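PDB 4IX8: tyrosine aminotransferase from Leishmania infantum, which probably catalyses the pyridoxal phosphate-dependent transfer of the amino group of L-tyrosine to 2-oxoglutarate, like other aminotransferases of its family. Local coordinates for residues F171-Y174 / K175-D179; R229-V232 / S233-D237; N301-G304 / D305-V308; C324-A327 / I328-T331; I436-C439 / E440-K443. All coordinates share one frame; numbering follows the deposited sequence.

Interaction 1. Residues F171-Y174 / K175-D179; sequences FPHY and KSVCD
V177 and H173 meet one turn apart, and the carbon contact between them is a CH-pi interaction. The methyl CG2 of V177 lies over one face of the imidazole, 3.8 Å from the ring centroid and 19° off the ring normal. It sits nearer the rim, with H173 NE2 3.6 Å from V177 CG2. The methyl can reach this position because V177 CG1 takes the place anti to the backbone N (chi1 169°), which leaves CG2 beside that nitrogen, directed toward H173, one turn earlier.

Backbone hydrogen bonds form the second group. S176 N donates to P172 O at 3.1 Å, V177 N to H173 O at 2.9 Å and C178 N to Y174 O at 3.0 Å, the regular i to i+4 pattern of a first helical turn. One bridging water donates to F171 O and accepts from K175 N.

Charge makes a third group: K175 NZ bonds D179 OD2 at 3.0 Å on the syn side of the carboxylate.

Helix 173-181 is the crossover between strands 163-168 and 184-191, with V177 on L154 of helix 145-157. The polar ends are bonded outside the segment: H173 NE2 to L316 O of the second subunit, Y174 OH to D249 and S176 OG to L50 O. H173 therefore has its ring covered by a methyl of its own helix while its nitrogen serves the dimer interface, a combination that would be expected to limit the rotation of the imidazole.

Interaction 2. Residues R229-V232 / S233-D237; sequences RAHV and SDIID
The H231 imidazole carries I235 over one of its faces and a water at its edge. On the face, I235 CD1 stands 4.0 Å from the ring centroid, 28° off the normal, a CH-pi contact displaced toward the rim; the nearest ring atom is H231 CD2, 3.7 Å from I235 CD1. At the edge, in the ring plane, a water lies 2.9 Å from H231 ND1 and donates a hydrogen bond to D234 OD2, at a short 2.5 Å. This bridge spans two side chains whose polar atoms, ND1 of H231 and OD2 of D234, are themselves 5.0 Å apart. The F227 ring also meets the imidazole, in an edge-to-face pair.

I235 reaches the ring by having CG1 beside its backbone N (chi1 -71°) and an extended chi2, which carries CD1 back along the helix past H231 O. On the adjoining flank V232 CG1 and I236 CD1 are in looser apolar contact at 4.3 Å. Beneath the side chains run four successive i to i+4 bonds, from S233 N to R229 O through I236 N to V232 O; the last is close to linear, with an N-H...O angle of 167°.

R229 turns outward to a salt bridge with D267 and a cation-pi contact with F268. Helix 229-242 is the crossover of the beta-alpha-beta unit between strands 211-217 and 246-249: I235 packs on F214, I216 and L246, I236 also on L246, and H231 reaches strand 197-198.

Interaction 3. Residues N301-G304 / D305-V308; sequences NVAG and DWAV
W306 meets A303 first through its CB, 3.2 Å from A303 O, beside the carbonyl that opens the helix. Its CG is anti to the backbone N (chi1 -173°), which sends the indole out from the helix toward helix 145-157, with its CE3 edge still passing A303. There CE3, on the six-membered ring, lies 4.2 Å from A303 CB, and this methyl approaches the indole at its edge, near the ring plane. NE1 of the indole donates to A153 O, so the polar end of the side chain is bound to helix 145-157.

A303 occupies the N-cap position. Its carbonyl oxygen accepts from A307 N at 3.2 Å with the donor in the carbonyl plane, and more weakly from W306 N, where the N-H...O angle is only 122°. The next bond is straighter: V308 N reaches G304 O at 2.9 Å and 174°. One water donates to V302 O at 3.2 Å and accepts from D305 N at 3.0 Å, linking the loop to a first-turn amide. The loop itself is held by D298, whose carboxylate oxygens accept from V302 N and A303 N.

The contact thus marks the entry from the loop after strand 292-297 into helix 304-313. W306 packs against A156 and L157 of helix 145-157 and against P245, V302 touches P273, and on the dimer side V302 meets F37 while A303 and D305 meet I40, both residues of the second subunit.

Interaction 4. Residues C324-A327 / I328-T331; sequences CQEA and IART
E326 OE2 and R330 NE form the first shell, a salt bridge at 2.7 Å with an N-H...O angle of 155°. The carboxylate oxygen sits at the edge of the guanidinium, close to its plane, and is approached on its anti side, 26° out of the carboxylate plane. R330 NH2 adds a weak second bond to the same OE2 at 3.1 Å. Because one oxygen takes both donors, and the two flat groups stand 87° apart, this is a single-oxygen grip, not a side-by-side bidentate pair.

Torsions explain the encounter. E326 bends at chi2, which curls its carboxylate along the helix, whereas R330 runs extended from CG to NE. The other carboxylate oxygen, E326 OE1, accepts from N113 ND2, so N113 is the second-shell residue that holds the acid, while F102 touches both E326 and R330.

Next come the backbone bonds. I328 N to C324 O (2.8 Å) and A329 N to Q325 O (2.9 Å) are regular, but R330 N divides between E326 O at 3.0 Å and, weakly, A327 O. The hydroxyl T331 OG1 donates to A327 O at 2.9 Å.

Both oxygens of the buried E326 are thus engaged, by R330 and N113 respectively. This pairing would be expected to stabilise an ionised carboxylate between helices 322-331 and 112-122, and the T331 hydroxyl adds a side-chain donor to the backbone bonding of A327 O.

Interaction 5. Residues I436-C439 / E440-K443; sequences IEFC and ERHK
F438 and H442 make the tightly packed part, at the last turn of the helix. H442 CD2 lies 3.3 Å above one face of the phenyl, offset toward the rim, and H442 NE2 is 3.2 Å from F438 CE1. The ring planes are inclined at 47° with centroids 4.5 Å apart, an oblique pair. F438 CG is anti to its backbone N (chi1 169°) and H442 CG lies beside its own, and the two choices bring the rings together across one turn. The imidazole edge also faces F438 O, 3.2 Å from H442 CD2. R441 NH2 approaches the phenyl at its edge, 3.4 Å from F438 CD1, with the guanidinium turned 73° to the ring.

The exposed flank is looser. E437 OE2 and R441 NH1 form a salt bridge at 3.3 Å, on the anti lone pair of the carboxylate, and R441 NH2 forms salt bridges with E401, its strongest partner, and E400. Around the helix, K443 NZ donates to D361 O and makes a weak salt bridge to E440 OE1. The backbone loosens as well: E440 N to I436 O is near straight, whereas K443 N to C439 O is weak, and K443 leaves helical geometry.

Helix 425-442 rests here on helix 390-401: F438 packs on K396, L397 and E400 and meets F393 edge-to-face, C439 also touches F393, and H442 NE2 bonds E400. H442 ND1 reaches D386 in the loop before that helix, while I436 and C439 cover L357, H360 and I362 beyond helix 337-355.

From the N terminus the five contacts run in series, with none nested or crossing. Each spans adjoining residues, so none closes a long loop. Interactions 1 and 2 lie on two crossover helices of the eight-stranded sheet, their centres about 24 Å apart. Interaction 3 begins helix 304-313 after strand 292-297 of that sheet, and interaction 4 lies on the next helix, the nearest atoms of interactions 3 and 4 being about 15 Å apart. Interactions 1, 3 and 4 all reach the second subunit. Interaction 5 ends the last helix, against helix 390-401; its centre is about 55 Å from that of interaction 3, across the middle of the chain.

Interaction 1. Residues F171-Y174 / K175-D179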
loop_
_atom_site.group_PDB
_atom_site.type_symbol
_atom_site.label_atom_id
_atom_site.label_comp_id
_atom_site.label_asym_id
_atom_site.label_seq_id
_atom_site.Cartn_x
_atom_site.Cartn_y
_atom_site.Cartn_z
ATOM N N PHE A 171 -8.925 -7.491 -14.754
ATOM C CA PHE A 171 -8.178 -6.438 -14.064
ATOM C C PHE A 171 -6.753 -6.943 -13.861
ATOM O O PHE A 171 -6.566 -7.996 -13.291
ATOM C CB PHE A 171 -8.846 -6.145 -12.714
ATOM C CG PHE A 171 -8.154 -5.097 -11.878
ATOM C CD1 PHE A 171 -7.956 -3.814 -12.349
ATOM C CD2 PHE A 171 -7.745 -5.392 -10.584
ATOM C CE1 PHE A 171 -7.319 -2.846 -11.549
ATOM C CE2 PHE A 171 -7.121 -4.441 -9.788
ATOM C CZ PHE A 171 -6.893 -3.175 -10.271
ATOM N N PRO A 172 -5.749 -6.225 -14.372
ATOM C CA PRO A 172 -4.419 -6.844 -14.477
ATOM C C PRO A 172 -3.671 -7.141 -13.160
ATOM O O PRO A 172 -2.651 -7.825 -13.203
ATOM C CB PRO A 172 -3.610 -5.822 -15.281
ATOM C CG PRO A 172 -4.580 -4.772 -15.780
ATOM C CD PRO A 172 -5.839 -4.893 -15.009
ATOM N N HIS A 173 -4.172 -6.691 -12.025
ATOM C CA HIS A 173 -3.426 -6.802 -10.805
ATOM C C HIS A 173 -3.249 -8.250 -10.337
ATOM O O HIS A 173 -2.208 -8.533 -9.725
ATOM C CB HIS A 173 -4.076 -5.996 -9.680
ATOM C CG HIS A 173 -3.104 -5.572 -8.617
ATOM N ND1 HIS A 173 -1.952 -4.864 -8.901
ATOM C CD2 HIS A 173 -3.128 -5.724 -7.271
ATOM C CE1 HIS A 173 -1.315 -4.595 -7.776
ATOM N NE2 HIS A 173 -2.004 -5.108 -6.773
ATOM N N TYR A 174 -4.210 -9.156 -10.591
ATOM C CA TYR A 174 -4.039 -10.547 -10.145
ATOM C C TYR A 174 -2.818 -11.154 -10.800
ATOM O O TYR A 174 -1.948 -11.754 -10.133
ATOM C CB TYR A 174 -5.291 -11.387 -10.425
ATOM C CG TYR A 174 -6.399 -10.864 -9.566
ATOM C CD1 TYR A 174 -6.554 -11.300 -8.258
ATOM C CD2 TYR A 174 -7.233 -9.834 -10.021
ATOM C CE1 TYR A 174 -7.544 -10.749 -7.424
ATOM C CE2 TYR A 174 -8.220 -9.282 -9.197
ATOM C CZ TYR A 174 -8.367 -9.737 -7.911
ATOM O OH TYR A 174 -9.339 -9.204 -7.091
ATOM N N LYS A 175 -2.689 -10.901 -12.087
ATOM C CA LYS A 175 -1.558 -11.405 -12.850
ATOM C C LYS A 175 -0.255 -10.768 -12.378
ATOM O O LYS A 175 0.780 -11.433 -12.275
ATOM C CB LYS A 175 -1.804 -11.141 -14.335
ATOM C CG LYS A 175 -0.625 -11.259 -15.243
ATOM C CD LYS A 175 -0.334 -12.629 -15.636
ATOM C CE LYS A 175 0.634 -12.624 -16.802
ATOM N NZ LYS A 175 1.446 -13.849 -16.689
ATOM N N SER A 176 -0.305 -9.472 -12.103
ATOM C CA SER A 176 0.890 -8.749 -11.723
ATOM C C SER A 176 1.436 -9.231 -10.409
ATOM O O SER A 176 2.629 -9.313 -10.270
ATOM C CB SER A 176 0.619 -7.243 -11.655
ATOM O OG SER A 176 0.631 -6.718 -12.966
ATOM N N VAL A 177 0.554 -9.503 -9.449
ATOM C CA VAL A 177 0.944 -9.964 -8.119
ATOM C C VAL A 177 1.446 -11.383 -8.186
ATOM O O VAL A 177 2.482 -11.704 -7.622
ATOM C CB VAL A 177 -0.236 -9.869 -7.148
ATOM C CG1 VAL A 177 0.028 -10.576 -5.827
ATOM C CG2 VAL A 177 -0.574 -8.433 -6.924
ATOM N N CYS A 178 0.731 -12.236 -8.918
ATOM C CA CYS A 178 1.186 -13.615 -9.098
ATOM C C CYS A 178 2.611 -13.668 -9.641
ATOM O O CYS A 178 3.484 -14.340 -9.086
ATOM C CB CYS A 178 0.288 -14.352 -10.078
ATOM S SG CYS A 178 -1.274 -14.882 -9.348
ATOM N N ASP A 179 2.860 -12.974 -10.753
ATOM C CA ASP A 179 4.187 -13.022 -11.357
ATOM C C ASP A 179 5.222 -12.425 -10.404
ATOM O O ASP A 179 6.373 -12.835 -10.382
ATOM C CB ASP A 179 4.225 -12.263 -12.684
ATOM C CG ASP A 179 3.432 -12.948 -13.804
ATOM O OD1 ASP A 179 3.168 -14.168 -13.711
ATOM O OD2 ASP A 179 3.048 -12.250 -14.783
HETATM O O HOH W 1 -5.166 -10.286 -13.742
#

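Interaction 2. Residues R229-V232 / S233-D237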
loop_
_atom_site.group_PDB
_atom_site.type_symbol
_atom_site.label_atom_id
_atom_site.label_comp_id
_atom_site.label_asym_id
_atom_site.label_seq_id
_atom_site.Cartn_x
_atom_site.Cartn_y
_atom_site.Cartn_z
ATOM N N ARG A 229 -27.419 -15.204 -10.425
ATOM C CA ARG A 229 -27.303 -15.972 -9.226
ATOM C C ARG A 229 -26.882 -17.376 -9.614
ATOM O O ARG A 229 -25.998 -17.958 -9.003
ATOM C CB ARG A 229 -28.634 -15.990 -8.464
ATOM C CG ARG A 229 -28.570 -16.821 -7.201
ATOM C CD ARG A 229 -29.786 -16.641 -6.301
ATOM N NE ARG A 229 -29.553 -17.373 -5.060
ATOM C CZ ARG A 229 -28.990 -16.854 -3.968
ATOM N NH1 ARG A 229 -28.620 -15.574 -3.935
ATOM N NH2 ARG A 229 -28.791 -17.613 -2.892
ATOM N N ALA A 230 -27.433 -17.880 -10.706
ATOM C CA ALA A 230 -27.221 -19.283 -11.060
ATOM C C ALA A 230 -25.766 -19.541 -11.426
ATOM O O ALA A 230 -25.211 -20.598 -11.118
ATOM C CB ALA A 230 -28.155 -19.701 -12.210
ATOM N N HIS A 231 -25.135 -18.592 -12.094
ATOM C CA HIS A 231 -23.732 -18.773 -12.450
ATOM C C HIS A 231 -22.849 -18.695 -11.192
ATOM O O HIS A 231 -21.872 -19.440 -11.068
ATOM C CB HIS A 231 -23.305 -17.729 -13.468
ATOM C CG HIS A 231 -21.923 -17.919 -14.018
ATOM N ND1 HIS A 231 -21.492 -19.091 -14.617
ATOM C CD2 HIS A 231 -20.876 -17.064 -14.071
ATOM C CE1 HIS A 231 -20.241 -18.942 -15.021
ATOM N NE2 HIS A 231 -19.837 -17.728 -14.680
ATOM N N VAL A 232 -23.178 -17.799 -10.258
ATOM C CA VAL A 232 -22.379 -17.693 -9.040
ATOM C C VAL A 232 -22.541 -18.993 -8.224
ATOM O O VAL A 232 -21.561 -19.551 -7.712
ATOM C CB VAL A 232 -22.778 -16.468 -8.212
ATOM C CG1 VAL A 232 -22.002 -16.438 -6.899
ATOM C CG2 VAL A 232 -22.500 -15.168 -9.002
ATOM N N SER A 233 -23.750 -19.546 -8.227
ATOM C CA SER A 233 -24.021 -20.816 -7.567
ATOM C C SER A 233 -23.150 -21.910 -8.156
ATOM O O SER A 233 -22.518 -22.692 -7.421
ATOM C CB SER A 233 -25.488 -21.168 -7.744
ATOM O OG SER A 233 -25.848 -22.278 -6.973
ATOM N N ASP A 234 -23.032 -21.900 -9.477
ATOM C CA ASP A 234 -22.242 -22.907 -10.170
ATOM C C ASP A 234 -20.747 -22.749 -9.866
ATOM O O ASP A 234 -20.036 -23.739 -9.707
ATOM C CB ASP A 234 -22.457 -22.828 -11.682
ATOM C CG ASP A 234 -23.779 -23.397 -12.117
ATOM O OD1 ASP A 234 -24.436 -24.112 -11.319
ATOM O OD2 ASP A 234 -24.144 -23.125 -13.278
ATOM N N ILE A 235 -20.280 -21.505 -9.799
ATOM C CA ILE A 235 -18.893 -21.238 -9.447
ATOM C C ILE A 235 -18.570 -21.812 -8.061
ATOM O O ILE A 235 -17.575 -22.509 -7.883
ATOM C CB ILE A 235 -18.627 -19.758 -9.470
ATOM C CG1 ILE A 235 -18.632 -19.263 -10.917
ATOM C CG2 ILE A 235 -17.308 -19.438 -8.835
ATOM C CD1 ILE A 235 -18.792 -17.743 -11.031
ATOM N N ILE A 236 -19.459 -21.580 -7.106
ATOM C CA ILE A 236 -19.297 -22.115 -5.771
ATOM C C ILE A 236 -19.291 -23.632 -5.819
ATOM O O ILE A 236 -18.407 -24.239 -5.240
ATOM C CB ILE A 236 -20.405 -21.599 -4.857
ATOM C CG1 ILE A 236 -20.149 -20.121 -4.613
ATOM C CG2 ILE A 236 -20.437 -22.333 -3.503
ATOM C CD1 ILE A 236 -21.255 -19.413 -3.845
ATOM N N ASP A 237 -20.187 -24.245 -6.586
ATOM C CA ASP A 237 -20.188 -25.701 -6.675
ATOM C C ASP A 237 -18.868 -26.191 -7.232
ATOM O O ASP A 237 -18.329 -27.188 -6.774
ATOM C CB ASP A 237 -21.325 -26.233 -7.557
ATOM C CG ASP A 237 -22.670 -26.061 -6.917
ATOM O OD1 ASP A 237 -22.693 -25.847 -5.687
ATOM O OD2 ASP A 237 -23.701 -26.187 -7.612
HETATM O O HOH W 2 -23.308 -21.389 -14.895
#

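Interaction 3. Residues N301-G304 / D305-V308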
loop_
_atom_site.group_PDB
_atom_site.type_symbol
_atom_site.label_atom_id
_atom_site.label_comp_id
_atom_site.label_asym_id
_atom_site.label_seq_id
_atom_site.Cartn_x
_atom_site.Cartn_y
_atom_site.Cartn_z
ATOM N N ASN A 301 -14.873 -23.196 9.597
ATOM C CA ASN A 301 -13.503 -22.880 10.022
ATOM C C ASN A 301 -12.431 -23.829 9.431
ATOM O O ASN A 301 -11.661 -24.432 10.176
ATOM C CB ASN A 301 -13.402 -22.897 11.561
ATOM C CG ASN A 301 -12.117 -22.226 12.088
ATOM O OD1 ASN A 301 -11.574 -21.325 11.463
ATOM N ND2 ASN A 301 -11.651 -22.655 13.248
ATOM N N VAL A 302 -12.352 -23.915 8.096
ATOM C CA VAL A 302 -11.308 -24.708 7.416
ATOM C C VAL A 302 -10.174 -23.822 6.894
ATOM O O VAL A 302 -9.189 -24.321 6.351
ATOM C CB VAL A 302 -11.863 -25.523 6.225
ATOM C CG1 VAL A 302 -12.921 -26.482 6.709
ATOM C CG2 VAL A 302 -12.419 -24.609 5.134
ATOM N N ALA A 303 -10.301 -22.516 7.074
ATOM C CA ALA A 303 -9.314 -21.610 6.512
ATOM C C ALA A 303 -8.791 -20.636 7.545
ATOM O O ALA A 303 -8.300 -19.574 7.188
ATOM C CB ALA A 303 -9.906 -20.852 5.332
ATOM N N GLY A 304 -8.855 -21.015 8.817
ATOM C CA GLY A 304 -8.372 -20.171 9.901
ATOM C C GLY A 304 -6.915 -19.797 9.725
ATOM O O GLY A 304 -6.520 -18.682 10.042
ATOM N N ASP A 305 -6.096 -20.726 9.253
ATOM C CA ASP A 305 -4.702 -20.416 9.045
ATOM C C ASP A 305 -4.528 -19.367 7.947
ATOM O O ASP A 305 -3.627 -18.544 8.023
ATOM C CB ASP A 305 -3.920 -21.660 8.661
ATOM C CG ASP A 305 -3.938 -22.713 9.721
ATOM O OD1 ASP A 305 -4.008 -22.322 10.916
ATOM O OD2 ASP A 305 -3.899 -23.933 9.348
ATOM N N TRP A 306 -5.390 -19.367 6.930
ATOM C CA TRP A 306 -5.296 -18.359 5.873
ATOM C C TRP A 306 -5.521 -16.988 6.506
ATOM O O TRP A 306 -4.739 -16.040 6.342
ATOM C CB TRP A 306 -6.328 -18.642 4.783
ATOM C CG TRP A 306 -6.238 -17.778 3.531
ATOM C CD1 TRP A 306 -5.201 -16.982 3.135
ATOM C CD2 TRP A 306 -7.241 -17.652 2.523
ATOM N NE1 TRP A 306 -5.498 -16.376 1.935
ATOM C CE2 TRP A 306 -6.747 -16.775 1.541
ATOM C CE3 TRP A 306 -8.510 -18.208 2.348
ATOM C CZ2 TRP A 306 -7.473 -16.443 0.427
ATOM C CZ3 TRP A 306 -9.230 -17.868 1.230
ATOM C CH2 TRP A 306 -8.709 -17.011 0.284
ATOM N N ALA A 307 -6.540 -16.910 7.337
ATOM C CA ALA A 307 -6.881 -15.672 7.995
ATOM C C ALA A 307 -5.751 -15.171 8.887
ATOM O O ALA A 307 -5.329 -14.012 8.831
ATOM C CB ALA A 307 -8.130 -15.884 8.819
ATOM N N VAL A 308 -5.252 -16.054 9.731
ATOM C CA VAL A 308 -4.120 -15.706 10.598
ATOM C C VAL A 308 -2.931 -15.233 9.745
ATOM O O VAL A 308 -2.303 -14.230 10.076
ATOM C CB VAL A 308 -3.721 -16.923 11.507
ATOM C CG1 VAL A 308 -2.319 -16.746 12.152
ATOM C CG2 VAL A 308 -4.804 -17.129 12.590
HETATM O O HOH W 3 -6.641 -23.452 8.137
#

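Interaction 4. Residues C324-A327 / I328-T331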
loop_
_atom_site.group_PDB
_atom_site.type_symbol
_atom_site.label_atom_id
_atom_site.label_comp_id
_atom_site.label_asym_id
_atom_site.label_seq_id
_atom_site.Cartn_x
_atom_site.Cartn_y
_atom_site.Cartn_z
ATOM N N CYS A 324 -9.202 8.240 7.158
ATOM C CA CYS A 324 -10.216 7.684 6.260
ATOM C C CYS A 324 -10.971 6.534 6.916
ATOM O O CYS A 324 -12.178 6.421 6.739
ATOM C CB CYS A 324 -9.574 7.251 4.926
ATOM S SG CYS A 324 -8.861 8.627 3.895
ATOM N N GLN A 325 -10.283 5.719 7.721
ATOM C CA GLN A 325 -10.927 4.592 8.395
ATOM C C GLN A 325 -12.016 5.115 9.336
ATOM O O GLN A 325 -13.138 4.623 9.335
ATOM C CB GLN A 325 -9.893 3.760 9.183
ATOM C CG GLN A 325 -8.987 2.833 8.353
ATOM C CD GLN A 325 -8.246 1.807 9.216
ATOM O OE1 GLN A 325 -8.862 0.886 9.763
ATOM N NE2 GLN A 325 -6.923 1.993 9.385
ATOM N N GLU A 326 -11.716 6.137 10.122
ATOM C CA GLU A 326 -12.751 6.694 10.994
ATOM C C GLU A 326 -13.815 7.411 10.150
ATOM O O GLU A 326 -15.022 7.236 10.397
ATOM C CB GLU A 326 -12.123 7.641 12.047
ATOM C CG GLU A 326 -13.103 8.395 12.960
ATOM C CD GLU A 326 -14.000 7.494 13.781
ATOM O OE1 GLU A 326 -13.734 6.272 13.828
ATOM O OE2 GLU A 326 -14.971 8.003 14.384
ATOM N N ALA A 327 -13.406 8.167 9.132
ATOM C CA ALA A 327 -14.404 8.882 8.312
ATOM C C ALA A 327 -15.387 7.913 7.672
ATOM O O ALA A 327 -16.596 8.153 7.647
ATOM C CB ALA A 327 -13.731 9.729 7.222
ATOM N N ILE A 328 -14.874 6.785 7.206
ATOM C CA ILE A 328 -15.713 5.802 6.518
ATOM C C ILE A 328 -16.512 5.027 7.557
ATOM O O ILE A 328 -17.660 4.633 7.305
ATOM C CB ILE A 328 -14.861 4.837 5.654
ATOM C CG1 ILE A 328 -14.275 5.596 4.475
ATOM C CG2 ILE A 328 -15.689 3.674 5.133
ATOM C CD1 ILE A 328 -13.173 4.870 3.788
ATOM N N ALA A 329 -15.929 4.846 8.741
ATOM C CA ALA A 329 -16.654 4.181 9.823
ATOM C C ALA A 329 -17.893 5.006 10.210
ATOM O O ALA A 329 -18.931 4.462 10.588
ATOM C CB ALA A 329 -15.750 3.986 11.047
ATOM N N ARG A 330 -17.810 6.311 10.036
ATOM C CA ARG A 330 -18.913 7.210 10.444
ATOM C C ARG A 330 -20.006 7.290 9.385
ATOM O O ARG A 330 -21.145 7.585 9.721
ATOM C CB ARG A 330 -18.391 8.620 10.723
ATOM C CG ARG A 330 -17.723 8.755 12.059
ATOM C CD ARG A 330 -17.124 10.142 12.279
ATOM N NE ARG A 330 -16.242 10.140 13.438
ATOM C CZ ARG A 330 -15.708 11.210 14.018
ATOM N NH1 ARG A 330 -15.975 12.434 13.592
ATOM N NH2 ARG A 330 -14.892 11.044 15.050
ATOM N N THR A 331 -19.674 6.995 8.126
ATOM C CA THR A 331 -20.582 7.314 7.027
ATOM C C THR A 331 -20.994 6.137 6.111
ATOM O O THR A 331 -22.009 6.222 5.415
ATOM C CB THR A 331 -19.958 8.416 6.139
ATOM O OG1 THR A 331 -18.697 7.976 5.622
ATOM C CG2 THR A 331 -19.784 9.736 6.948
#

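Interaction 5. Residues I436-C439 / E440-K443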
loop_
_atom_site.group_PDB
_atom_site.type_symbol
_atom_site.label_atom_id
_atom_site.label_comp_id
_atom_site.label_asym_id
_atom_site.label_seq_id
_atom_site.Cartn_x
_atom_site.Cartn_y
_atom_site.Cartn_z
ATOM N N ILE A 436 -15.940 5.387 -35.619
ATOM C CA ILE A 436 -16.717 5.012 -36.780
ATOM C C ILE A 436 -16.012 5.414 -38.054
ATOM O O ILE A 436 -15.818 4.618 -38.957
ATOM C CB ILE A 436 -18.080 5.662 -36.721
ATOM C CG1 ILE A 436 -18.873 5.024 -35.580
ATOM C CG2 ILE A 436 -18.819 5.543 -38.059
ATOM C CD1 ILE A 436 -20.146 5.759 -35.269
ATOM N N GLU A 437 -15.648 6.675 -38.128
ATOM C CA GLU A 437 -14.914 7.175 -39.266
ATOM C C GLU A 437 -13.641 6.361 -39.451
ATOM O O GLU A 437 -13.261 6.024 -40.559
ATOM C CB GLU A 437 -14.620 8.647 -39.052
ATOM C CG GLU A 437 -13.677 9.274 -40.022
ATOM C CD GLU A 437 -13.170 10.568 -39.454
ATOM O OE1 GLU A 437 -14.032 11.394 -39.077
ATOM O OE2 GLU A 437 -11.931 10.730 -39.326
ATOM N N PHE A 438 -12.993 6.022 -38.350
ATOM C CA PHE A 438 -11.727 5.314 -38.417
ATOM C C PHE A 438 -11.895 3.912 -39.012
ATOM O O PHE A 438 -11.098 3.463 -39.842
ATOM C CB PHE A 438 -11.131 5.223 -37.027
ATOM C CG PHE A 438 -9.961 4.305 -36.930
ATOM C CD1 PHE A 438 -8.711 4.725 -37.312
ATOM C CD2 PHE A 438 -10.106 3.047 -36.444
ATOM C CE1 PHE A 438 -7.635 3.903 -37.213
ATOM C CE2 PHE A 438 -9.020 2.217 -36.340
ATOM C CZ PHE A 438 -7.787 2.651 -36.736
ATOM N N CYS A 439 -12.953 3.232 -38.598
ATOM C CA CYS A 439 -13.214 1.890 -39.087
ATOM C C CYS A 439 -13.512 1.875 -40.599
ATOM O O CYS A 439 -12.951 1.058 -41.336
ATOM C CB CYS A 439 -14.374 1.276 -38.311
ATOM S SG CYS A 439 -13.924 0.744 -36.695
ATOM N N GLU A 440 -14.387 2.775 -41.048
ATOM C CA GLU A 440 -14.787 2.811 -42.461
ATOM C C GLU A 440 -13.574 3.001 -43.350
ATOM O O GLU A 440 -13.441 2.374 -44.399
ATOM C CB GLU A 440 -15.798 3.929 -42.731
ATOM C CG GLU A 440 -17.096 3.808 -41.944
ATOM C CD GLU A 440 -18.086 2.808 -42.534
ATOM O OE1 GLU A 440 -17.714 2.037 -43.452
ATOM O OE2 GLU A 440 -19.247 2.804 -42.059
ATOM N N ARG A 441 -12.675 3.851 -42.895
ATOM C CA ARG A 441 -11.468 4.142 -43.621
ATOM C C ARG A 441 -10.540 2.930 -43.777
ATOM O O ARG A 441 -9.932 2.760 -44.834
ATOM C CB ARG A 441 -10.744 5.280 -42.915
ATOM C CG ARG A 441 -9.412 5.626 -43.507
ATOM C CD ARG A 441 -8.907 6.955 -42.968
ATOM N NE ARG A 441 -8.662 6.890 -41.523
ATOM C CZ ARG A 441 -9.348 7.565 -40.598
ATOM N NH1 ARG A 441 -10.341 8.390 -40.928
ATOM N NH2 ARG A 441 -9.030 7.418 -39.325
ATOM N N HIS A 442 -10.442 2.085 -42.747
ATOM C CA HIS A 442 -9.532 0.937 -42.792
ATOM C C HIS A 442 -10.171 -0.377 -43.295
ATOM O O HIS A 442 -9.476 -1.370 -43.502
ATOM C CB HIS A 442 -8.929 0.711 -41.408
ATOM C CG HIS A 442 -7.893 1.726 -41.028
ATOM N ND1 HIS A 442 -6.548 1.546 -41.279
ATOM C CD2 HIS A 442 -7.995 2.920 -40.393
ATOM C CE1 HIS A 442 -5.871 2.583 -40.826
ATOM N NE2 HIS A 442 -6.727 3.436 -40.287
ATOM N N LYS A 443 -11.482 -0.374 -43.508
ATOM C CA LYS A 443 -12.205 -1.547 -44.036
ATOM C C LYS A 443 -11.762 -2.072 -45.402
ATOM O O LYS A 443 -10.980 -1.432 -46.114
ATOM C CB LYS A 443 -13.702 -1.227 -44.125
ATOM C CG LYS A 443 -14.442 -1.518 -42.829
ATOM C CD LYS A 443 -15.833 -0.934 -42.838
ATOM C CE LYS A 443 -16.760 -1.708 -43.759
ATOM N NZ LYS A 443 -18.175 -1.379 -43.461
#